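PDB 3IBT: 1H-3-hydroxy-4-oxoquinoline 2,4-dioxygenase from Pseudomonas putida, which catalyses the cofactor-independent cleavage of the heterocyclic ring of 3-hydroxy-1H-quinolin-4-one by molecular oxygen, yielding N-formylanthranilate and carbon monoxide. Local coordinates for residues Q214-Q218 against D219-L223; G66-D69 against S70-A74. All blocks are in the same frame, centred on the assembly; numbering follows the deposited sequence.

Overall arrangement
Following the chain from the N terminus, contact 2 comes first: its two segments, 66-69 and 70-74, carry the loop after strand 49-53 into helix 70-83, which leads on to strand 89-94. Contact 1 comes much later, where the loop after strand 207-212 turns into helix 218-230 ahead of strand 234-238. Each closes only a local turn at a helix start, and the two lie in series, neither nesting nor crossing. They sit on opposite sides of the chain's centre. The centres of contact 1 and contact 2 are about 31 Å apart, and the nearest atoms of contact 1 and contact 2 about 17 Å apart. Both join strands of the central alpha/beta-hydrolase sheet to the helices that flank it.

Contact 1 (Q214-Q218 against D219-L223); sequences QPLSQ and DYRQL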
ATOM      1  N   GLN A 214     -11.165  -2.583  -6.907  1.00 72.40           N
ATOM      2  CA  GLN A 214     -10.903  -3.882  -7.530  1.00 73.23           C
ATOM      3  C   GLN A 214     -10.685  -4.971  -6.456  1.00 73.16           C
ATOM      4  O   GLN A 214     -10.296  -4.660  -5.312  1.00 74.95           O
ATOM      5  CB  GLN A 214      -9.651  -3.731  -8.409  1.00 72.55           C
ATOM      6  CG  GLN A 214      -9.879  -4.419  -9.677  1.00 75.03           C
ATOM      7  CD  GLN A 214      -8.711  -4.359 -10.601  1.00 75.73           C
ATOM      8  OE1 GLN A 214      -8.649  -3.475 -11.456  1.00 77.34           O
ATOM      9  NE2 GLN A 214      -7.801  -5.348 -10.490  1.00 72.94           N
ATOM     10  N   PRO A 215     -10.899  -6.244  -6.773  1.00 72.06           N
ATOM     11  CA  PRO A 215     -11.367  -6.922  -7.937  1.00 71.99           C
ATOM     12  C   PRO A 215     -12.860  -6.637  -8.205  1.00 72.04           C
ATOM     13  O   PRO A 215     -13.648  -6.351  -7.277  1.00 71.90           O
ATOM     14  CB  PRO A 215     -11.117  -8.379  -7.592  1.00 71.52           C
ATOM     15  CG  PRO A 215     -11.035  -8.410  -6.131  1.00 70.99           C
ATOM     16  CD  PRO A 215     -10.541  -7.172  -5.690  1.00 71.96           C
ATOM     17  N   LEU A 216     -13.208  -6.675  -9.485  1.00 71.17           N
ATOM     18  CA  LEU A 216     -14.478  -6.220  -9.916  1.00 70.87           C
ATOM     19  C   LEU A 216     -15.343  -7.410  -9.752  1.00 71.37           C
ATOM     20  O   LEU A 216     -15.646  -8.102 -10.720  1.00 71.98           O
ATOM     21  CB  LEU A 216     -14.418  -5.762 -11.369  1.00 70.86           C
ATOM     22  CG  LEU A 216     -13.368  -4.671 -11.589  1.00 70.32           C
ATOM     23  CD1 LEU A 216     -13.242  -4.283 -13.017  1.00 66.94           C
ATOM     24  CD2 LEU A 216     -13.815  -3.483 -10.807  1.00 73.35           C
ATOM     25  N   SER A 217     -15.729  -7.667  -8.508  1.00 71.69           N
ATOM     26  CA  SER A 217     -16.526  -8.834  -8.184  1.00 71.36           C
ATOM     27  C   SER A 217     -17.621  -8.482  -7.218  1.00 70.81           C
ATOM     28  O   SER A 217     -17.363  -8.051  -6.086  1.00 70.25           O
ATOM     29  CB  SER A 217     -15.623  -9.918  -7.587  1.00 71.74           C
ATOM     30  OG  SER A 217     -16.373 -10.941  -6.945  1.00 73.15           O
ATOM     31  N   GLN A 218     -18.852  -8.691  -7.641  1.00 70.83           N
ATOM     32  CA  GLN A 218     -19.953  -8.502  -6.707  1.00 71.49           C
ATOM     33  C   GLN A 218     -19.832  -9.425  -5.489  1.00 71.28           C
ATOM     34  O   GLN A 218     -20.042  -8.965  -4.371  1.00 71.71           O
ATOM     35  CB  GLN A 218     -21.327  -8.562  -7.361  1.00 71.06           C
ATOM     36  CG  GLN A 218     -22.490  -8.324  -6.373  1.00 74.60           C
ATOM     37  CD  GLN A 218     -22.421  -6.978  -5.556  1.00 77.30           C
ATOM     38  OE1 GLN A 218     -21.714  -6.021  -5.923  1.00 77.12           O
ATOM     39  NE2 GLN A 218     -23.192  -6.915  -4.457  1.00 76.71           N
ATOM     40  N   ASP A 219     -19.434 -10.683  -5.673  1.00 70.84           N
ATOM     41  CA  ASP A 219     -19.204 -11.560  -4.515  1.00 71.06           C
ATOM     42  C   ASP A 219     -18.301 -10.910  -3.452  1.00 71.10           C
ATOM     43  O   ASP A 219     -18.640 -10.943  -2.237  1.00 70.87           O
ATOM     44  CB  ASP A 219     -18.597 -12.897  -4.922  1.00 70.74           C
ATOM     45  CG  ASP A 219     -19.583 -13.816  -5.656  1.00 74.89           C
ATOM     46  OD1 ASP A 219     -20.844 -13.605  -5.598  1.00 76.35           O
ATOM     47  OD2 ASP A 219     -19.059 -14.777  -6.298  1.00 76.19           O
ATOM     48  N   TYR A 220     -17.170 -10.348  -3.931  1.00 70.39           N
ATOM     49  CA  TYR A 220     -16.124  -9.732  -3.128  1.00 69.88           C
ATOM     50  C   TYR A 220     -16.634  -8.515  -2.395  1.00 69.84           C
ATOM     51  O   TYR A 220     -16.333  -8.322  -1.224  1.00 70.22           O
ATOM     52  CB  TYR A 220     -14.961  -9.300  -4.041  1.00 70.58           C
ATOM     53  CG  TYR A 220     -13.670  -8.872  -3.342  1.00 70.59           C
ATOM     54  CD1 TYR A 220     -12.727  -9.829  -2.930  1.00 71.47           C
ATOM     55  CD2 TYR A 220     -13.365  -7.515  -3.133  1.00 72.51           C
ATOM     56  CE1 TYR A 220     -11.516  -9.465  -2.313  1.00 71.73           C
ATOM     57  CE2 TYR A 220     -12.136  -7.125  -2.498  1.00 73.31           C
ATOM     58  CZ  TYR A 220     -11.232  -8.115  -2.099  1.00 72.07           C
ATOM     59  OH  TYR A 220     -10.061  -7.788  -1.471  1.00 72.42           O
ATOM     60  N   ARG A 221     -17.380  -7.668  -3.092  1.00 69.13           N
ATOM     61  CA  ARG A 221     -17.962  -6.518  -2.445  1.00 69.31           C
ATOM     62  C   ARG A 221     -18.865  -7.013  -1.316  1.00 69.59           C
ATOM     63  O   ARG A 221     -18.841  -6.471  -0.233  1.00 70.02           O
ATOM     64  CB  ARG A 221     -18.737  -5.680  -3.459  1.00 69.40           C
ATOM     65  CG  ARG A 221     -17.879  -5.147  -4.616  1.00 68.78           C
ATOM     66  CD  ARG A 221     -18.745  -4.411  -5.620  1.00 68.85           C
ATOM     67  NE  ARG A 221     -18.008  -4.082  -6.828  1.00 73.86           N
ATOM     68  CZ  ARG A 221     -18.140  -4.742  -7.980  1.00 79.30           C
ATOM     69  NH1 ARG A 221     -18.997  -5.761  -8.065  1.00 82.37           N
ATOM     70  NH2 ARG A 221     -17.429  -4.395  -9.061  1.00 79.75           N
ATOM     71  N   GLN A 222     -19.629  -8.075  -1.571  1.00 69.43           N
ATOM     72  CA  GLN A 222     -20.508  -8.666  -0.580  1.00 69.39           C
ATOM     73  C   GLN A 222     -19.737  -9.307   0.593  1.00 70.04           C
ATOM     74  O   GLN A 222     -20.160  -9.242   1.760  1.00 70.71           O
ATOM     75  CB  GLN A 222     -21.351  -9.714  -1.271  1.00 69.28           C
ATOM     76  CG  GLN A 222     -22.546 -10.164  -0.513  1.00 68.01           C
ATOM     77  CD  GLN A 222     -23.335  -9.030   0.073  1.00 67.93           C
ATOM     78  OE1 GLN A 222     -23.502  -8.971   1.277  1.00 68.70           O
ATOM     79  NE2 GLN A 222     -23.848  -8.134  -0.769  1.00 69.09           N
ATOM     80  N   LEU A 223     -18.625  -9.949   0.286  1.00 70.00           N
ATOM     81  CA  LEU A 223     -17.783 -10.530   1.319  1.00 70.67           C
ATOM     82  C   LEU A 223     -17.367  -9.476   2.352  1.00 70.33           C
ATOM     83  O   LEU A 223     -17.212  -9.798   3.521  1.00 70.94           O
ATOM     84  CB  LEU A 223     -16.519 -11.133   0.699  1.00 70.90           C
ATOM     85  CG  LEU A 223     -15.488 -11.679   1.690  1.00 72.83           C
ATOM     86  CD1 LEU A 223     -15.748 -13.163   1.940  1.00 71.79           C
ATOM     87  CD2 LEU A 223     -13.987 -11.406   1.317  1.00 71.54           C
TER
HETATM   88  O   HOH W   1      -9.034  -5.502  -3.109  1.00 76.79           O
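The backbone carbonyl of Gln214 is linked to the hydroxyl of Tyr220 by a water, which lies 2.7 Å from Gln214 O and 3.0 Å from Tyr220 OH; the same hydroxyl is also hydrogen-bonded to Leu123 N. Pro215, entered through a cis peptide bond, lays its ring over one face of the Tyr220 ring. Pro215 CG stands 3.7 Å from the centroid of the Tyr220 ring and almost on the ring normal, a CH-pi contact, while Pro215 CD is 3.6 Å from Tyr220 CE2. CG of Tyr220 stands anti to the backbone N (chi1 -169°), which swings the ring back along the incoming chain to meet the proline. Leu216, at the centre of an inverse gamma turn, offers CA and CB to NH2 of Arg221. Ser217 is the N-cap: its OG accepts from Tyr220 N at 3.2 Å, and its carbonyl O receives Arg221 N at 3.0 Å, the N-H pointing nearly straight at it (165°). The Arg221 chain, extended from CG to NE, runs back beside the turn and brings one face of the guanidinium over Ser217 N. Gln218 opens the first helical turn by accepting Gln222 N at its O (3.0 Å). The OE1 of Gln218 takes a weak bond from NH1 of Arg221 (3.5 Å), the amide and guanidinium planes lying nearly coplanar. The arrangement is a serine N-cap on the helix of a beta-alpha-beta unit of the alpha/beta-hydrolase fold; three residues before the cap, Gln214 N bonds to Asp120 OD1, and Asp120 by similarity raises the basicity of the active-site histidine.

Contact 2 (G66-D69 against S70-A74); sequences GDFD and SQTLA
Asp69, Phe68 and Thr72 meet where the loop turns into helix 70-83, and the polar contact converges on the carbonyl O of Asp69. Thr72 donates its hydroxyl to that oxygen over 3.2 Å from OG1 to Asp69 O, approaching in the carbonyl plane on a lone pair. Two backbone N-H groups add weak bonds to the same atom: Thr72 N is 3.2 Å from Asp69 O, and Leu73 N is 3.4 Å from it with the N-H bent to 140°. Asp69 holds the N-cap position, yet its side chain makes no capping bond; Asp69 CB instead packs alongside Thr72 CG2, 3.9 Å away, and beside CB of Gln71. The Thr72 hydroxyl sits between its own backbone N and carbonyl carbon (chi1 84°), a torsion that turns OG1 back toward the loop, and there it also meets CB of Phe68. A valine in place of Thr72 would probably leave Asp69 O, within this contact, with the two weak backbone bonds alone. Farther along the ring, Phe68 CE1 meets CD2 of Leu73 at 4.0 Å, the two side chains slanting across each other. Among its neighbours, the turn touches two helices: Phe68 meets Met177 and makes a cation-pi contact with Arg180 on helix 175-192, while Leu73 rests on Val100 and Ser70 on Trp99 of helix 97-107. Where the connection from strand 49-53 enters helix 70-83, Phe68 and Leu73 also lie against Trp30, which by similarity binds the substrate and sits in the loop after strand 23-27.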
ATOM      1  N   GLY A  66      21.140  -5.879   0.137  1.00 76.39           N
ATOM      2  CA  GLY A  66      20.614  -7.228   0.260  1.00 75.62           C
ATOM      3  C   GLY A  66      19.169  -7.256  -0.160  1.00 75.18           C
ATOM      4  O   GLY A  66      18.492  -6.220  -0.201  1.00 74.52           O
ATOM      5  N   ASP A  67      18.696  -8.439  -0.511  1.00 75.17           N
ATOM      6  CA  ASP A  67      17.271  -8.597  -0.640  1.00 75.55           C
ATOM      7  C   ASP A  67      16.785  -8.480   0.807  1.00 75.58           C
ATOM      8  O   ASP A  67      17.625  -8.372   1.734  1.00 75.14           O
ATOM      9  CB  ASP A  67      16.906  -9.930  -1.313  1.00 75.77           C
ATOM     10  CG  ASP A  67      16.514 -10.993  -0.321  1.00 75.43           C
ATOM     11  OD1 ASP A  67      17.416 -11.636   0.255  1.00 75.29           O
ATOM     12  OD2 ASP A  67      15.296 -11.166  -0.113  1.00 75.43           O
ATOM     13  N   PHE A  68      15.464  -8.487   1.003  1.00 75.26           N
ATOM     14  CA  PHE A  68      14.886  -8.197   2.321  1.00 75.37           C
ATOM     15  C   PHE A  68      13.470  -8.750   2.482  1.00 75.01           C
ATOM     16  O   PHE A  68      12.831  -9.150   1.502  1.00 74.56           O
ATOM     17  CB  PHE A  68      14.920  -6.673   2.599  1.00 75.49           C
ATOM     18  CG  PHE A  68      14.432  -5.840   1.439  1.00 76.05           C
ATOM     19  CD1 PHE A  68      13.061  -5.628   1.234  1.00 77.40           C
ATOM     20  CD2 PHE A  68      15.335  -5.295   0.528  1.00 75.52           C
ATOM     21  CE1 PHE A  68      12.597  -4.860   0.139  1.00 76.72           C
ATOM     22  CE2 PHE A  68      14.889  -4.535  -0.565  1.00 75.79           C
ATOM     23  CZ  PHE A  68      13.511  -4.327  -0.766  1.00 76.37           C
ATOM     24  N   ASP A  69      13.011  -8.782   3.732  1.00 75.15           N
ATOM     25  CA  ASP A  69      11.641  -9.176   4.075  1.00 75.39           C
ATOM     26  C   ASP A  69      10.727  -7.949   3.977  1.00 74.99           C
ATOM     27  O   ASP A  69      11.178  -6.780   4.098  1.00 74.81           O
ATOM     28  CB  ASP A  69      11.538  -9.680   5.538  1.00 75.86           C
ATOM     29  CG  ASP A  69      11.846 -11.198   5.730  1.00 77.92           C
ATOM     30  OD1 ASP A  69      11.368 -12.078   4.962  1.00 81.30           O
ATOM     31  OD2 ASP A  69      12.527 -11.525   6.734  1.00 78.61           O
ATOM     32  N   SER A  70       9.444  -8.253   3.797  1.00 74.06           N
ATOM     33  CA  SER A  70       8.322  -7.359   4.070  1.00 73.74           C
ATOM     34  C   SER A  70       8.356  -6.867   5.527  1.00 74.55           C
ATOM     35  O   SER A  70       7.747  -5.828   5.869  1.00 74.60           O
ATOM     36  CB  SER A  70       6.979  -8.077   3.780  1.00 73.18           C
ATOM     37  OG  SER A  70       5.933  -7.638   4.630  1.00 68.46           O
ATOM     38  N   GLN A  71       9.056  -7.628   6.373  1.00 75.08           N
ATOM     39  CA  GLN A  71       9.253  -7.267   7.794  1.00 75.46           C
ATOM     40  C   GLN A  71      10.363  -6.249   8.063  1.00 74.79           C
ATOM     41  O   GLN A  71      10.273  -5.496   9.038  1.00 74.46           O
ATOM     42  CB  GLN A  71       9.430  -8.510   8.674  1.00 75.87           C
ATOM     43  CG  GLN A  71       8.114  -9.011   9.213  1.00 76.67           C
ATOM     44  CD  GLN A  71       8.124 -10.477   9.457  1.00 79.94           C
ATOM     45  OE1 GLN A  71       9.044 -11.195   9.035  1.00 82.05           O
ATOM     46  NE2 GLN A  71       7.101 -10.954  10.156  1.00 82.24           N
ATOM     47  N   THR A  72      11.391  -6.230   7.213  1.00 74.36           N
ATOM     48  CA  THR A  72      12.407  -5.179   7.320  1.00 73.89           C
ATOM     49  C   THR A  72      11.860  -3.844   6.787  1.00 73.64           C
ATOM     50  O   THR A  72      12.335  -2.797   7.236  1.00 73.00           O
ATOM     51  CB  THR A  72      13.765  -5.536   6.655  1.00 73.81           C
ATOM     52  OG1 THR A  72      13.719  -5.245   5.246  1.00 73.58           O
ATOM     53  CG2 THR A  72      14.112  -7.012   6.861  1.00 74.44           C
ATOM     54  N   LEU A  73      10.855  -3.868   5.873  1.00 73.06           N
ATOM     55  CA  LEU A  73      10.299  -2.600   5.343  1.00 72.06           C
ATOM     56  C   LEU A  73       9.599  -1.864   6.454  1.00 72.60           C
ATOM     57  O   LEU A  73       9.771  -0.654   6.603  1.00 72.77           O
ATOM     58  CB  LEU A  73       9.370  -2.796   4.164  1.00 71.17           C
ATOM     59  CG  LEU A  73      10.052  -3.096   2.839  1.00 69.35           C
ATOM     60  CD1 LEU A  73       8.997  -3.262   1.735  1.00 67.54           C
ATOM     61  CD2 LEU A  73      10.982  -2.024   2.475  1.00 65.60           C
ATOM     62  N   ALA A  74       8.825  -2.619   7.231  1.00 73.31           N
ATOM     63  CA  ALA A  74       8.353  -2.231   8.565  1.00 74.15           C
ATOM     64  C   ALA A  74       9.440  -1.595   9.423  1.00 75.13           C
ATOM     65  O   ALA A  74       9.249  -0.527  10.032  1.00 75.80           O
ATOM     66  CB  ALA A  74       7.863  -3.448   9.288  1.00 74.07           C
TER